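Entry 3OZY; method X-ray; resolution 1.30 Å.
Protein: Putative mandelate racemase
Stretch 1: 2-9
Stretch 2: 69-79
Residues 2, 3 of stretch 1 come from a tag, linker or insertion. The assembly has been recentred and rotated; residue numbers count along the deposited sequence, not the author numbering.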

# COMPACT_ATOMS: atom_id res chain seq x y z
N SER A 2 -29.97 18.87 4.11
CA SER A 2 -28.74 18.08 4.07
C SER A 2 -27.72 18.61 5.07
O SER A 2 -27.61 19.82 5.27
CB SER A 2 -28.15 18.09 2.66
OG SER A 2 -29.06 17.55 1.72
N LEU A 3 -26.97 17.70 5.69
CA LEU A 3 -25.89 18.06 6.61
C LEU A 3 -24.61 18.42 5.87
O LEU A 3 -24.47 18.14 4.68
CB LEU A 3 -25.60 16.91 7.57
CG LEU A 3 -26.75 16.41 8.43
CD1 LEU A 3 -26.28 15.34 9.40
CD2 LEU A 3 -27.37 17.58 9.18
N LYS A 4 -23.68 19.04 6.58
CA LYS A 4 -22.35 19.29 6.05
C LYS A 4 -21.30 18.86 7.08
O LYS A 4 -21.43 19.14 8.27
CB LYS A 4 -22.15 20.77 5.69
CG LYS A 4 -22.99 21.23 4.50
CD LYS A 4 -22.63 22.66 4.13
CE LYS A 4 -23.49 23.18 2.99
NZ LYS A 4 -23.15 24.58 2.63
N ILE A 5 -20.28 18.15 6.61
CA ILE A 5 -19.19 17.75 7.49
C ILE A 5 -18.39 18.98 7.92
O ILE A 5 -17.99 19.80 7.09
CB ILE A 5 -18.26 16.73 6.78
CG1 ILE A 5 -19.01 15.41 6.55
CG2 ILE A 5 -17.00 16.51 7.60
CD1 ILE A 5 -18.32 14.46 5.58
N THR A 6 -18.14 19.09 9.23
CA THR A 6 -17.38 20.22 9.76
C THR A 6 -15.98 19.84 10.23
O THR A 6 -15.05 20.64 10.14
CB THR A 6 -18.14 20.90 10.92
OG1 THR A 6 -18.57 19.91 11.85
CG2 THR A 6 -19.36 21.64 10.39
N GLU A 7 -15.82 18.62 10.74
CA GLU A 7 -14.53 18.16 11.24
C GLU A 7 -14.36 16.67 11.04
O GLU A 7 -15.32 15.91 11.13
CB GLU A 7 -14.40 18.43 12.74
CG GLU A 7 -14.64 19.85 13.19
CD GLU A 7 -14.52 19.97 14.70
OE1 GLU A 7 -13.45 19.61 15.24
OE2 GLU A 7 -15.50 20.41 15.35
N VAL A 8 -13.12 16.26 10.78
CA VAL A 8 -12.75 14.85 10.77
C VAL A 8 -11.59 14.70 11.76
O VAL A 8 -10.49 15.19 11.51
CB VAL A 8 -12.35 14.37 9.37
CG1 VAL A 8 -11.93 12.91 9.41
CG2 VAL A 8 -13.50 14.57 8.38
N LYS A 9 -11.87 14.04 12.88
CA LYS A 9 -10.89 13.91 13.96
C LYS A 9 -10.42 12.47 14.11
O LYS A 9 -11.17 11.54 13.84
CB LYS A 9 -11.51 14.36 15.29
CG LYS A 9 -11.98 15.81 15.28
CD LYS A 9 -12.59 16.22 16.61
CE LYS A 9 -11.52 16.31 17.69
NZ LYS A 9 -12.07 16.91 18.94
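Stretch 2 69-79: IGPQLIGEDPA

Stretch 2 runs back along stretch 1: a kinked helix that begins earlier in the chain runs through this part of stretch 2, and its axis lies 8.0 Å from that of strand 5-9 at closest approach, with an angle of 169° between their N-to-C directions, so the two elements are nearly antiparallel. A type II turn from L73 to E76 follows on and leads into E76 and D77, whose extended backbone lies beside L3 and K4. V8 therefore faces G70, I5 faces I74, and K4 faces D77.

The first two residues, S2 and L3, come from a tag, so their contacts record what this construct does rather than a natural design. S2 points its CB toward D77, with CB 3.5 Å from D77 OD2, and a water that donates to D77 OD2 also reaches S2 OG through a weak bond. A second water accepts from L3 N and donates to D77 OD1, joining backbone to carboxylate. L3 O receives a CA-H...O contact from D77 CA at 3.3 Å, while L3 CB rests 3.9 Å from P78 CD.

K4 CA lies 3.5 Å from E76 O in another CA-H...O contact and K4 CG lies 3.9 Å from G75 O, while the end of the side chain leads away.

I5 is the anchor, with the largest covered area of any residue here. Its backbone bonds at both ends, I5 N to E76 O at 2.9 Å and G75 N to I5 O at 2.8 Å, both nearly straight, and these two backbone hydrogen bonds join the stretches. Both partners, G75 and E76, belong to the type II turn, in which E76 N bonds to L73 O at 3.0 Å, and G75 takes a positive phi of 92°, where a CB would jam against the preceding carbonyl. The buried I5 side chain packs between L73 and P78, with CD1 3.9 Å from L73 CG and CG1 3.8 Å from P78 CB; its CG2 meets I74 CD1 at 4.1 Å.

T6 and E7 point their CB atoms away, yet I74 still reaches their backbone, its CD1 3.7 Å from T6 O and 4.0 Å from E7 CA.

V8 turns back toward the helix. Its CB sits 4.1 Å from G70 CA; an ideal CB on G70 would point toward V8, 3.7 Å from V8 CB, but the tighter crowding would come from P71 CD at 3.1 Å. V8 CG2 also touches L73 CD2 at 4.1 Å and I74 CD1 at 4.2 Å. K9 makes no contact.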

# COMPACT_ATOMS: atom_id res chain seq x y z
N ILE A 69 -7.12 12.78 4.08
CA ILE A 69 -8.50 12.46 3.77
C ILE A 69 -9.46 13.58 4.21
O ILE A 69 -10.32 14.00 3.44
CB ILE A 69 -8.91 11.13 4.44
CG1 ILE A 69 -8.07 9.99 3.86
CG2 ILE A 69 -10.40 10.89 4.28
CD1 ILE A 69 -8.11 8.70 4.70
N GLY A 70 -9.29 14.07 5.44
CA GLY A 70 -10.17 15.07 6.01
C GLY A 70 -10.52 16.25 5.11
O GLY A 70 -11.70 16.57 4.95
N PRO A 71 -9.51 16.90 4.52
CA PRO A 71 -9.79 18.06 3.67
C PRO A 71 -10.71 17.75 2.50
O PRO A 71 -11.39 18.66 2.02
CB PRO A 71 -8.39 18.48 3.19
CG PRO A 71 -7.50 18.06 4.32
CD PRO A 71 -8.06 16.73 4.77
N GLN A 72 -10.75 16.50 2.04
CA GLN A 72 -11.65 16.13 0.95
C GLN A 72 -13.10 16.01 1.41
O GLN A 72 -14.01 15.93 0.59
CB GLN A 72 -11.22 14.80 0.32
CG GLN A 72 -9.81 14.81 -0.24
CD GLN A 72 -9.65 15.83 -1.34
OE1 GLN A 72 -10.49 15.96 -2.24
NE2 GLN A 72 -8.55 16.58 -1.29
N LEU A 73 -13.30 15.98 2.72
CA LEU A 73 -14.63 15.78 3.28
C LEU A 73 -15.25 17.06 3.84
O LEU A 73 -16.47 17.17 3.89
CB LEU A 73 -14.60 14.72 4.39
CG LEU A 73 -14.95 13.28 3.99
CD1 LEU A 73 -14.16 12.82 2.79
CD2 LEU A 73 -14.76 12.33 5.17
N ILE A 74 -14.43 18.00 4.29
CA ILE A 74 -14.97 19.19 4.93
C ILE A 74 -15.88 19.95 3.97
O ILE A 74 -15.49 20.25 2.84
CB ILE A 74 -13.86 20.14 5.43
CG1 ILE A 74 -12.85 19.38 6.29
CG2 ILE A 74 -14.48 21.31 6.19
CD1 ILE A 74 -13.48 18.63 7.44
N GLY A 75 -17.10 20.23 4.42
CA GLY A 75 -18.05 20.97 3.61
C GLY A 75 -18.96 20.08 2.78
O GLY A 75 -19.91 20.56 2.16
N GLU A 76 -18.67 18.78 2.76
CA GLU A 76 -19.45 17.84 1.96
C GLU A 76 -20.65 17.28 2.72
O GLU A 76 -20.62 17.15 3.93
CB GLU A 76 -18.57 16.68 1.50
CG GLU A 76 -17.51 17.06 0.47
CD GLU A 76 -18.05 17.12 -0.94
OE1 GLU A 76 -19.22 16.74 -1.15
OE2 GLU A 76 -17.30 17.54 -1.85
N ASP A 77 -21.69 16.93 1.97
CA ASP A 77 -22.83 16.20 2.52
C ASP A 77 -22.39 14.76 2.86
O ASP A 77 -22.02 14.00 1.97
CB ASP A 77 -23.94 16.18 1.47
CG ASP A 77 -25.20 15.51 1.94
OD1 ASP A 77 -25.19 14.88 3.02
OD2 ASP A 77 -26.22 15.61 1.22
N PRO A 78 -22.42 14.39 4.15
CA PRO A 78 -21.96 13.04 4.52
C PRO A 78 -22.86 11.93 3.98
O PRO A 78 -22.45 10.77 3.99
CB PRO A 78 -22.01 13.08 6.05
CG PRO A 78 -23.15 14.05 6.34
CD PRO A 78 -22.96 15.13 5.30
N ALA A 79 -24.06 12.27 3.53
CA ALA A 79 -24.99 11.25 3.06
C ALA A 79 -24.51 10.53 1.81
O ALA A 79 -24.90 9.39 1.56
CB ALA A 79 -26.36 11.85 2.82
O HOH W 1 -28.41 14.19 1.04
O HOH W 2 -27.16 15.05 4.75